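Local coordinates for structural polyprotein, VP2 (Israeli acute paralysis virus, PDB 5CDD) that probably serves as a structural building block of the virion shell, being one of the capsid proteins contained in the viral structural polyprotein, at residues 43-53 with 153-161; 22-32 with 160-168. All coordinates share one frame; numbering follows the deposited sequence.

Contact 1 (43-53 with 153-161); sequences QKYVRSWTLPS and DFVQLYLFP
The carboxylate of Asp153 fits between the hydroxyls of Thr50 and Ser53. Ser53 grips both oxygens on their syn sides: its backbone N gives a hydrogen bond of 2.8 Å to Asp153 OD1, and its OG one of 2.6 Å to Asp153 OD2. Thr50 OG1 adds a weak bond to Asp153 OD2. The Thr50 chi1 of 176° sets OG1 anti to the backbone N, on the side of Asp153. Thr50 OG1 in turn accepts a hydrogen bond from Gln156 NE2 (3.2 Å) and lies close to that amide's plane. Beside the carboxylate, Pro52, which follows a cis peptide bond, lays CD over one face of the Phe154 ring, a CH-pi contact of 3.9 Å to the ring centroid; Tyr138 meets that ring edge-to-face. Phe154 and Val155 together face Leu51 in a classic beta bulge.

Past the bulge, strands 47-51 and 155-161 run antiparallel (166° between axes) as neighbours in the four-stranded sheet 47-51, 155-161, 90-97, 121-125. This order matches the C-H-E-F sheet of the picornavirus-like jelly roll. Trp49, Leu51, Val155, Leu157 and Leu159 project from the face packed on strands 13-18 and 131-146. There the branched end of Leu157 sits against the benzo part of Trp49, with Leu157 CG 3.7 Å from Trp49 CE3, while Leu51 CD1 touches Leu157 CB.

Ser48 and Tyr158 stand on the reverse face. Beyond the strand end, Tyr45 offers one ring face to the edge of the Tyr158 ring, centroids 5.4 Å apart and planes at 59°. Tyr45 CB lies against Phe160 CE1, and Val46 CG2 rests on Pro161 CG (3.4 Å).

Contact 2 (22-32 with 160-168); sequences AGTTADAAKPL and FPITPVLGP. Unlike the reference sequence in segment 22-32: Ala29 (reference Asn).
Leu32 fits its CD2 methyl against the base of the Phe160 side chain, 3.5 Å from Phe160 CB, the two side chains crossing at about a right angle. With chi1 at -67°, Leu32 CG lies opposite its own carbonyl carbon, which brings the branched end against Phe160 CB and the near side of its ring; Val116 of helix 113-116 touches both residues. Next to this packing runs the one hydrogen bond across the contact, from Leu32 N to Pro161 O, 2.8 Å long and 156° at the hydrogen. Pro31 CB leans on the same carbonyl, while the Pro161 ring lies beside Lys30 O.

A second close patch is built round Val165. Its two methyls diverge: CG1 meets Ala22 CA at 3.8 Å, and CG2 meets Ala29 CB at 3.9 Å. Ala29 is where this chain departs from the reference sequence, which has Asn. Farther on, Ala22 CB rests on Gly167 CA, 3.7 Å away.

Between Ala22 and Ala29 the loop swings away from residues 160-168, and Thr25, Ala26 and Asp27 are exposed without touching them. Thr163, Pro164 and Leu166 also pack against a neighbouring capsid protein chain, on Val259 and Ser257 of that chain.

With a single hydrogen bond and no salt bridge, and with Pro161 and Pro164 lacking an N-H to offer, the contact itself probably depends mainly on the fit of apolar groups.

Contacts 1 and 2 share Phe160 and Pro161, the last residues of strand 155-161, although their centres lie about 18 Å apart. Contact 1 is the sheet pairing, its centre about 5 Å from that of the chain; contact 2, at about 18 Å, continues from the strand end into the loops. The two also meet directly: Gln43 CG packs 3.4 Å from Leu32 CD2, and Val46 CG2 lies 3.6 Å from Ala28 O. Pro161 touches both Val46 and the 22-32 loop. No other chain of the assembly touches the segments of contact 1, whereas residues 163-168 of contact 2 reach a second capsid protein chain.

Contact 1 (43-53 with 153-161)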
loop_
_atom_site.group_PDB
_atom_site.type_symbol
_atom_site.label_atom_id
_atom_site.label_comp_id
_atom_site.label_asym_id
_atom_site.label_seq_id
_atom_site.Cartn_x
_atom_site.Cartn_y
_atom_site.Cartn_z
ATOM N N GLN C 43 -64.486 -11.499 -12.480
ATOM C CA GLN C 43 -64.961 -10.361 -11.711
ATOM C C GLN C 43 -65.854 -9.505 -12.611
ATOM O O GLN C 43 -65.502 -9.224 -13.756
ATOM C CB GLN C 43 -63.761 -9.548 -11.226
ATOM C CG GLN C 43 -63.937 -8.874 -9.878
ATOM C CD GLN C 43 -64.130 -9.865 -8.745
ATOM O OE1 GLN C 43 -65.206 -10.434 -8.582
ATOM N NE2 GLN C 43 -63.083 -10.081 -7.959
ATOM N N LYS C 44 -67.012 -9.102 -12.096
ATOM C CA LYS C 44 -67.945 -8.279 -12.862
ATOM C C LYS C 44 -67.703 -6.796 -12.596
ATOM O O LYS C 44 -67.474 -6.389 -11.455
ATOM C CB LYS C 44 -69.393 -8.631 -12.498
ATOM C CG LYS C 44 -69.824 -10.045 -12.870
ATOM C CD LYS C 44 -69.878 -10.240 -14.381
ATOM C CE LYS C 44 -70.250 -11.673 -14.746
ATOM N NZ LYS C 44 -69.236 -12.658 -14.268
ATOM N N TYR C 45 -67.758 -5.994 -13.654
ATOM C CA TYR C 45 -67.550 -4.556 -13.539
ATOM C C TYR C 45 -68.741 -3.768 -14.076
ATOM O O TYR C 45 -69.501 -4.257 -14.913
ATOM C CB TYR C 45 -66.293 -4.140 -14.302
ATOM C CG TYR C 45 -66.246 -4.664 -15.717
ATOM C CD1 TYR C 45 -65.743 -5.934 -15.992
ATOM C CD2 TYR C 45 -66.723 -3.900 -16.779
ATOM C CE1 TYR C 45 -65.716 -6.432 -17.290
ATOM C CE2 TYR C 45 -66.703 -4.388 -18.082
ATOM C CZ TYR C 45 -66.198 -5.655 -18.329
ATOM O OH TYR C 45 -66.173 -6.143 -19.614
ATOM N N VAL C 46 -68.890 -2.540 -13.591
ATOM C CA VAL C 46 -69.977 -1.668 -14.015
ATOM C C VAL C 46 -69.728 -1.159 -15.429
ATOM O O VAL C 46 -70.663 -0.974 -16.209
ATOM C CB VAL C 46 -70.111 -0.455 -13.074
ATOM C CG1 VAL C 46 -71.181 0.493 -13.590
ATOM C CG2 VAL C 46 -70.450 -0.928 -11.674
ATOM N N ARG C 47 -68.459 -0.933 -15.749
ATOM C CA ARG C 47 -68.079 -0.441 -17.066
ATOM C C ARG C 47 -66.562 -0.505 -17.191
ATOM O O ARG C 47 -65.849 -0.452 -16.189
ATOM C CB ARG C 47 -68.552 1.007 -17.240
ATOM C CG ARG C 47 -68.611 1.488 -18.683
ATOM C CD ARG C 47 -69.652 0.711 -19.478
ATOM N NE ARG C 47 -70.976 0.768 -18.854
ATOM C CZ ARG C 47 -71.717 1.867 -18.757
ATOM N NH1 ARG C 47 -71.272 3.018 -19.246
ATOM N NH2 ARG C 47 -72.904 1.820 -18.165
ATOM N N SER C 48 -66.073 -0.632 -18.421
ATOM C CA SER C 48 -64.637 -0.692 -18.666
ATOM C C SER C 48 -64.284 0.105 -19.910
ATOM O O SER C 48 -65.107 0.268 -20.811
ATOM C CB SER C 48 -64.177 -2.139 -18.839
ATOM O OG SER C 48 -64.771 -2.729 -19.980
ATOM N N TRP C 49 -63.052 0.596 -19.956
ATOM C CA TRP C 49 -62.586 1.390 -21.085
ATOM C C TRP C 49 -61.187 0.970 -21.509
ATOM O O TRP C 49 -60.297 0.811 -20.673
ATOM C CB TRP C 49 -62.571 2.869 -20.700
ATOM C CG TRP C 49 -63.908 3.394 -20.291
ATOM C CD1 TRP C 49 -64.889 3.872 -21.112
ATOM C CD2 TRP C 49 -64.426 3.475 -18.958
ATOM N NE1 TRP C 49 -65.987 4.247 -20.374
ATOM C CE2 TRP C 49 -65.729 4.015 -19.049
ATOM C CE3 TRP C 49 -63.916 3.144 -17.696
ATOM C CZ2 TRP C 49 -66.531 4.231 -17.922
ATOM C CZ3 TRP C 49 -64.714 3.358 -16.575
ATOM C CH2 TRP C 49 -66.008 3.899 -16.698
ATOM N N THR C 50 -61.001 0.782 -22.813
ATOM C CA THR C 50 -59.699 0.413 -23.340
ATOM C C THR C 50 -59.020 1.700 -23.781
ATOM O O THR C 50 -59.415 2.337 -24.756
ATOM C CB THR C 50 -59.805 -0.556 -24.535
ATOM O OG1 THR C 50 -58.496 -0.806 -25.074
ATOM C CG2 THR C 50 -60.716 0.015 -25.609
ATOM N N LEU C 51 -57.997 2.089 -23.031
ATOM C CA LEU C 51 -57.259 3.311 -23.319
ATOM C C LEU C 51 -55.966 3.045 -24.078
ATOM O O LEU C 51 -55.412 1.948 -24.011
ATOM C CB LEU C 51 -56.966 4.037 -22.013
ATOM C CG LEU C 51 -58.223 4.406 -21.234
ATOM C CD1 LEU C 51 -57.872 4.802 -19.818
ATOM C CD2 LEU C 51 -58.933 5.544 -21.941
ATOM N N PRO C 52 -55.449 4.061 -24.787
ATOM C CA PRO C 52 -56.007 5.411 -24.898
ATOM C C PRO C 52 -56.988 5.630 -26.049
ATOM O O PRO C 52 -57.504 6.733 -26.213
ATOM C CB PRO C 52 -54.761 6.264 -25.053
ATOM C CG PRO C 52 -53.929 5.409 -25.977
ATOM C CD PRO C 52 -54.082 4.019 -25.342
ATOM N N SER C 53 -57.246 4.593 -26.841
ATOM C CA SER C 53 -58.154 4.729 -27.971
ATOM C C SER C 53 -59.528 5.271 -27.599
ATOM O O SER C 53 -60.124 6.024 -28.364
ATOM C CB SER C 53 -58.322 3.388 -28.691
ATOM O OG SER C 53 -58.990 2.441 -27.871
ATOM N N ASP C 153 -53.559 -0.437 -27.578
ATOM C CA ASP C 153 -54.043 0.073 -26.298
ATOM C C ASP C 153 -53.240 -0.609 -25.199
ATOM O O ASP C 153 -53.197 -1.836 -25.115
ATOM C CB ASP C 153 -55.537 -0.190 -26.117
ATOM C CG ASP C 153 -56.397 0.804 -26.875
ATOM O OD1 ASP C 153 -56.070 2.009 -26.877
ATOM O OD2 ASP C 153 -57.412 0.384 -27.461
ATOM N N PHE C 154 -52.597 0.199 -24.362
ATOM C CA PHE C 154 -51.744 -0.316 -23.300
ATOM C C PHE C 154 -52.306 -0.346 -21.880
ATOM O O PHE C 154 -51.625 -0.796 -20.959
ATOM C CB PHE C 154 -50.435 0.468 -23.305
ATOM C CG PHE C 154 -50.627 1.954 -23.324
ATOM C CD1 PHE C 154 -51.022 2.637 -22.179
ATOM C CD2 PHE C 154 -50.437 2.669 -24.498
ATOM C CE1 PHE C 154 -51.223 4.018 -22.203
ATOM C CE2 PHE C 154 -50.634 4.048 -24.536
ATOM C CZ PHE C 154 -51.029 4.723 -23.386
ATOM N N VAL C 155 -53.533 0.119 -21.682
ATOM C CA VAL C 155 -54.096 0.107 -20.337
ATOM C C VAL C 155 -55.614 -0.022 -20.339
ATOM O O VAL C 155 -56.296 0.556 -21.185
ATOM C CB VAL C 155 -53.683 1.381 -19.558
ATOM C CG1 VAL C 155 -54.187 2.619 -20.275
ATOM C CG2 VAL C 155 -54.221 1.325 -18.139
ATOM N N GLN C 156 -56.132 -0.795 -19.390
ATOM C CA GLN C 156 -57.569 -1.008 -19.261
ATOM C C GLN C 156 -58.078 -0.350 -17.987
ATOM O O GLN C 156 -57.491 -0.514 -16.919
ATOM C CB GLN C 156 -57.885 -2.504 -19.213
ATOM C CG GLN C 156 -57.408 -3.280 -20.424
ATOM C CD GLN C 156 -57.944 -2.709 -21.716
ATOM O OE1 GLN C 156 -59.154 -2.572 -21.891
ATOM N NE2 GLN C 156 -57.045 -2.372 -22.633
ATOM N N LEU C 157 -59.170 0.398 -18.103
ATOM C CA LEU C 157 -59.759 1.072 -16.954
ATOM C C LEU C 157 -61.036 0.346 -16.540
ATOM O O LEU C 157 -61.854 -0.012 -17.386
ATOM C CB LEU C 157 -60.069 2.529 -17.301
ATOM C CG LEU C 157 -60.592 3.404 -16.162
ATOM C CD1 LEU C 157 -59.615 3.377 -14.997
ATOM C CD2 LEU C 157 -60.788 4.823 -16.664
ATOM N N TYR C 158 -61.201 0.132 -15.239
ATOM C CA TYR C 158 -62.370 -0.572 -14.722
ATOM C C TYR C 158 -63.054 0.159 -13.568
ATOM O O TYR C 158 -62.409 0.874 -12.799
ATOM C CB TYR C 158 -61.963 -1.970 -14.245
ATOM C CG TYR C 158 -61.495 -2.908 -15.338
ATOM C CD1 TYR C 158 -62.398 -3.453 -16.249
ATOM C CD2 TYR C 158 -60.148 -3.254 -15.459
ATOM C CE1 TYR C 158 -61.975 -4.322 -17.254
ATOM C CE2 TYR C 158 -59.713 -4.119 -16.461
ATOM C CZ TYR C 158 -60.631 -4.650 -17.355
ATOM O OH TYR C 158 -60.212 -5.507 -18.350
ATOM N N LEU C 159 -64.368 -0.030 -13.459
ATOM C CA LEU C 159 -65.163 0.565 -12.388
ATOM C C LEU C 159 -65.880 -0.582 -11.676
ATOM O O LEU C 159 -66.847 -1.141 -12.195
ATOM C CB LEU C 159 -66.185 1.552 -12.954
ATOM C CG LEU C 159 -67.076 2.252 -11.922
ATOM C CD1 LEU C 159 -66.220 3.028 -10.933
ATOM C CD2 LEU C 159 -68.042 3.183 -12.632
ATOM N N PHE C 160 -65.390 -0.930 -10.490
ATOM C CA PHE C 160 -65.947 -2.028 -9.707
ATOM C C PHE C 160 -66.748 -1.574 -8.492
ATOM O O PHE C 160 -66.439 -0.551 -7.876
ATOM C CB PHE C 160 -64.823 -2.937 -9.207
ATOM C CG PHE C 160 -64.013 -3.579 -10.295
ATOM C CD1 PHE C 160 -64.544 -4.612 -11.062
ATOM C CD2 PHE C 160 -62.702 -3.175 -10.529
ATOM C CE1 PHE C 160 -63.777 -5.238 -12.044
ATOM C CE2 PHE C 160 -61.928 -3.792 -11.507
ATOM C CZ PHE C 160 -62.466 -4.827 -12.266
ATOM N N PRO C 161 -67.799 -2.330 -8.138
ATOM C CA PRO C 161 -68.630 -1.998 -6.976
ATOM C C PRO C 161 -68.065 -2.753 -5.769
ATOM O O PRO C 161 -68.131 -3.982 -5.721
ATOM C CB PRO C 161 -70.015 -2.526 -7.368
ATOM C CG PRO C 161 -69.933 -2.738 -8.866
ATOM C CD PRO C 161 -68.532 -3.226 -9.045
#

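Contact 2 (22-32 with 160-168)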
loop_
_atom_site.group_PDB
_atom_site.type_symbol
_atom_site.label_atom_id
_atom_site.label_comp_id
_atom_site.label_asym_id
_atom_site.label_seq_id
_atom_site.Cartn_x
_atom_site.Cartn_y
_atom_site.Cartn_z
ATOM N N ALA C 22 -80.370 1.832 -7.294
ATOM C CA ALA C 22 -80.372 1.146 -6.011
ATOM C C ALA C 22 -80.941 -0.265 -6.089
ATOM O O ALA C 22 -80.524 -1.149 -5.344
ATOM C CB ALA C 22 -81.141 1.963 -4.988
ATOM N N GLY C 23 -81.898 -0.468 -6.991
ATOM C CA GLY C 23 -82.508 -1.776 -7.165
ATOM C C GLY C 23 -81.237 -2.590 -7.392
ATOM O O GLY C 23 -80.509 -2.353 -8.350
ATOM N N THR C 24 -80.988 -3.556 -6.516
ATOM C CA THR C 24 -79.818 -4.412 -6.609
ATOM C C THR C 24 -80.181 -5.697 -7.368
ATOM O O THR C 24 -80.056 -6.802 -6.841
ATOM C CB THR C 24 -79.242 -4.804 -5.201
ATOM O OG1 THR C 24 -80.048 -5.836 -4.617
ATOM C CG2 THR C 24 -79.258 -3.591 -4.270
ATOM N N THR C 25 -80.611 -5.549 -8.622
ATOM C CA THR C 25 -81.014 -6.709 -9.417
ATOM C C THR C 25 -80.114 -7.265 -10.526
ATOM O O THR C 25 -79.954 -8.479 -10.636
ATOM C CB THR C 25 -82.388 -6.382 -10.037
ATOM O OG1 THR C 25 -83.312 -6.037 -8.996
ATOM C CG2 THR C 25 -82.926 -7.578 -10.812
ATOM N N ALA C 26 -79.544 -6.395 -11.354
ATOM C CA ALA C 26 -78.684 -6.843 -12.447
ATOM C C ALA C 26 -77.215 -6.893 -12.041
ATOM O O ALA C 26 -76.872 -6.559 -10.905
ATOM C CB ALA C 26 -78.853 -5.921 -13.638
ATOM N N ASP C 27 -76.350 -7.319 -12.963
ATOM C CA ASP C 27 -74.916 -7.358 -12.679
ATOM C C ASP C 27 -74.420 -5.921 -12.742
ATOM O O ASP C 27 -73.260 -5.645 -13.051
ATOM C CB ASP C 27 -74.160 -8.225 -13.694
ATOM C CG ASP C 27 -74.307 -9.713 -13.419
ATOM O OD1 ASP C 27 -74.674 -10.077 -12.282
ATOM O OD2 ASP C 27 -74.045 -10.522 -14.333
ATOM N N ALA C 28 -75.340 -5.010 -12.444
ATOM C CA ALA C 28 -75.067 -3.585 -12.433
ATOM C C ALA C 28 -74.490 -3.209 -11.074
ATOM O O ALA C 28 -73.655 -2.309 -10.964
ATOM C CB ALA C 28 -76.355 -2.808 -12.688
ATOM N N ALA C 29 -74.949 -3.906 -10.039
ATOM C CA ALA C 29 -74.490 -3.654 -8.680
ATOM C C ALA C 29 -73.685 -4.839 -8.153
ATOM O O ALA C 29 -73.195 -4.800 -7.022
ATOM C CB ALA C 29 -75.685 -3.366 -7.756
ATOM N N LYS C 30 -73.557 -5.881 -8.976
ATOM C CA LYS C 30 -72.789 -7.066 -8.638
ATOM C C LYS C 30 -71.576 -6.420 -7.964
ATOM O O LYS C 30 -70.913 -5.573 -8.572
ATOM C CB LYS C 30 -72.535 -7.892 -9.906
ATOM C CG LYS C 30 -72.904 -9.368 -9.827
ATOM C CD LYS C 30 -71.957 -10.147 -8.922
ATOM C CE LYS C 30 -71.331 -11.345 -9.635
ATOM N NZ LYS C 30 -70.528 -12.186 -8.702
ATOM N N PRO C 31 -71.267 -6.803 -6.709
ATOM C CA PRO C 31 -70.129 -6.206 -6.001
ATOM C C PRO C 31 -69.022 -7.246 -6.166
ATOM O O PRO C 31 -69.289 -8.425 -6.392
ATOM C CB PRO C 31 -70.568 -6.073 -4.545
ATOM C CG PRO C 31 -71.548 -7.193 -4.408
ATOM C CD PRO C 31 -72.370 -7.072 -5.681
ATOM N N LEU C 32 -67.780 -6.785 -6.058
ATOM C CA LEU C 32 -66.622 -7.652 -6.192
ATOM C C LEU C 32 -66.805 -8.963 -5.440
ATOM O O LEU C 32 -67.227 -8.971 -4.282
ATOM C CB LEU C 32 -65.373 -6.939 -5.674
ATOM C CG LEU C 32 -64.909 -5.727 -6.480
ATOM C CD1 LEU C 32 -63.779 -5.031 -5.753
ATOM C CD2 LEU C 32 -64.466 -6.174 -7.862
ATOM N N PHE C 160 -65.390 -0.930 -10.490
ATOM C CA PHE C 160 -65.947 -2.028 -9.707
ATOM C C PHE C 160 -66.748 -1.574 -8.492
ATOM O O PHE C 160 -66.439 -0.551 -7.876
ATOM C CB PHE C 160 -64.823 -2.937 -9.207
ATOM C CG PHE C 160 -64.013 -3.579 -10.295
ATOM C CD1 PHE C 160 -64.544 -4.612 -11.062
ATOM C CD2 PHE C 160 -62.702 -3.175 -10.529
ATOM C CE1 PHE C 160 -63.777 -5.238 -12.044
ATOM C CE2 PHE C 160 -61.928 -3.792 -11.507
ATOM C CZ PHE C 160 -62.466 -4.827 -12.266
ATOM N N PRO C 161 -67.799 -2.330 -8.138
ATOM C CA PRO C 161 -68.630 -1.998 -6.976
ATOM C C PRO C 161 -68.065 -2.753 -5.769
ATOM O O PRO C 161 -68.131 -3.982 -5.721
ATOM C CB PRO C 161 -70.015 -2.526 -7.368
ATOM C CG PRO C 161 -69.933 -2.738 -8.866
ATOM C CD PRO C 161 -68.532 -3.226 -9.045
ATOM N N ILE C 162 -67.495 -2.035 -4.806
ATOM C CA ILE C 162 -66.941 -2.690 -3.623
ATOM C C ILE C 162 -68.065 -3.278 -2.780
ATOM O O ILE C 162 -68.018 -4.444 -2.388
ATOM C CB ILE C 162 -66.135 -1.703 -2.754
ATOM C CG1 ILE C 162 -64.919 -1.197 -3.531
ATOM C CG2 ILE C 162 -65.695 -2.384 -1.464
ATOM C CD1 ILE C 162 -64.092 -0.173 -2.780
ATOM N N THR C 163 -69.074 -2.456 -2.506
ATOM C CA THR C 163 -70.227 -2.872 -1.720
ATOM C C THR C 163 -71.473 -2.767 -2.587
ATOM O O THR C 163 -71.472 -2.070 -3.600
ATOM C CB THR C 163 -70.438 -1.961 -0.498
ATOM O OG1 THR C 163 -70.814 -0.649 -0.941
ATOM C CG2 THR C 163 -69.167 -1.868 0.324
ATOM N N PRO C 164 -72.553 -3.462 -2.201
ATOM C CA PRO C 164 -73.791 -3.404 -2.981
ATOM C C PRO C 164 -74.418 -2.019 -2.837
ATOM O O PRO C 164 -74.263 -1.374 -1.801
ATOM C CB PRO C 164 -74.641 -4.496 -2.343
ATOM C CG PRO C 164 -74.219 -4.432 -0.906
ATOM C CD PRO C 164 -72.715 -4.332 -1.022
ATOM N N VAL C 165 -75.113 -1.555 -3.872
ATOM C CA VAL C 165 -75.749 -0.243 -3.810
ATOM C C VAL C 165 -76.949 -0.323 -2.869
ATOM O O VAL C 165 -77.947 -0.982 -3.171
ATOM C CB VAL C 165 -76.223 0.220 -5.199
ATOM C CG1 VAL C 165 -76.759 1.636 -5.115
ATOM C CG2 VAL C 165 -75.074 0.145 -6.191
ATOM N N LEU C 166 -76.845 0.352 -1.730
ATOM C CA LEU C 166 -77.902 0.344 -0.727
ATOM C C LEU C 166 -78.898 1.491 -0.870
ATOM O O LEU C 166 -78.535 2.662 -0.764
ATOM C CB LEU C 166 -77.282 0.374 0.672
ATOM C CG LEU C 166 -76.338 -0.786 1.004
ATOM C CD1 LEU C 166 -75.658 -0.534 2.340
ATOM C CD2 LEU C 166 -77.121 -2.094 1.027
ATOM N N GLY C 167 -80.156 1.144 -1.113
ATOM C CA GLY C 167 -81.198 2.147 -1.244
ATOM C C GLY C 167 -82.389 1.781 -0.376
ATOM O O GLY C 167 -82.383 0.713 0.244
ATOM N N PRO C 168 -83.428 2.632 -0.308
ATOM C CA PRO C 168 -84.594 2.313 0.520
ATOM C C PRO C 168 -85.406 1.183 -0.086
ATOM O O PRO C 168 -85.486 1.057 -1.304
ATOM C CB PRO C 168 -85.360 3.627 0.548
ATOM C CG PRO C 168 -85.098 4.186 -0.827
ATOM C CD PRO C 168 -83.602 3.933 -0.983
#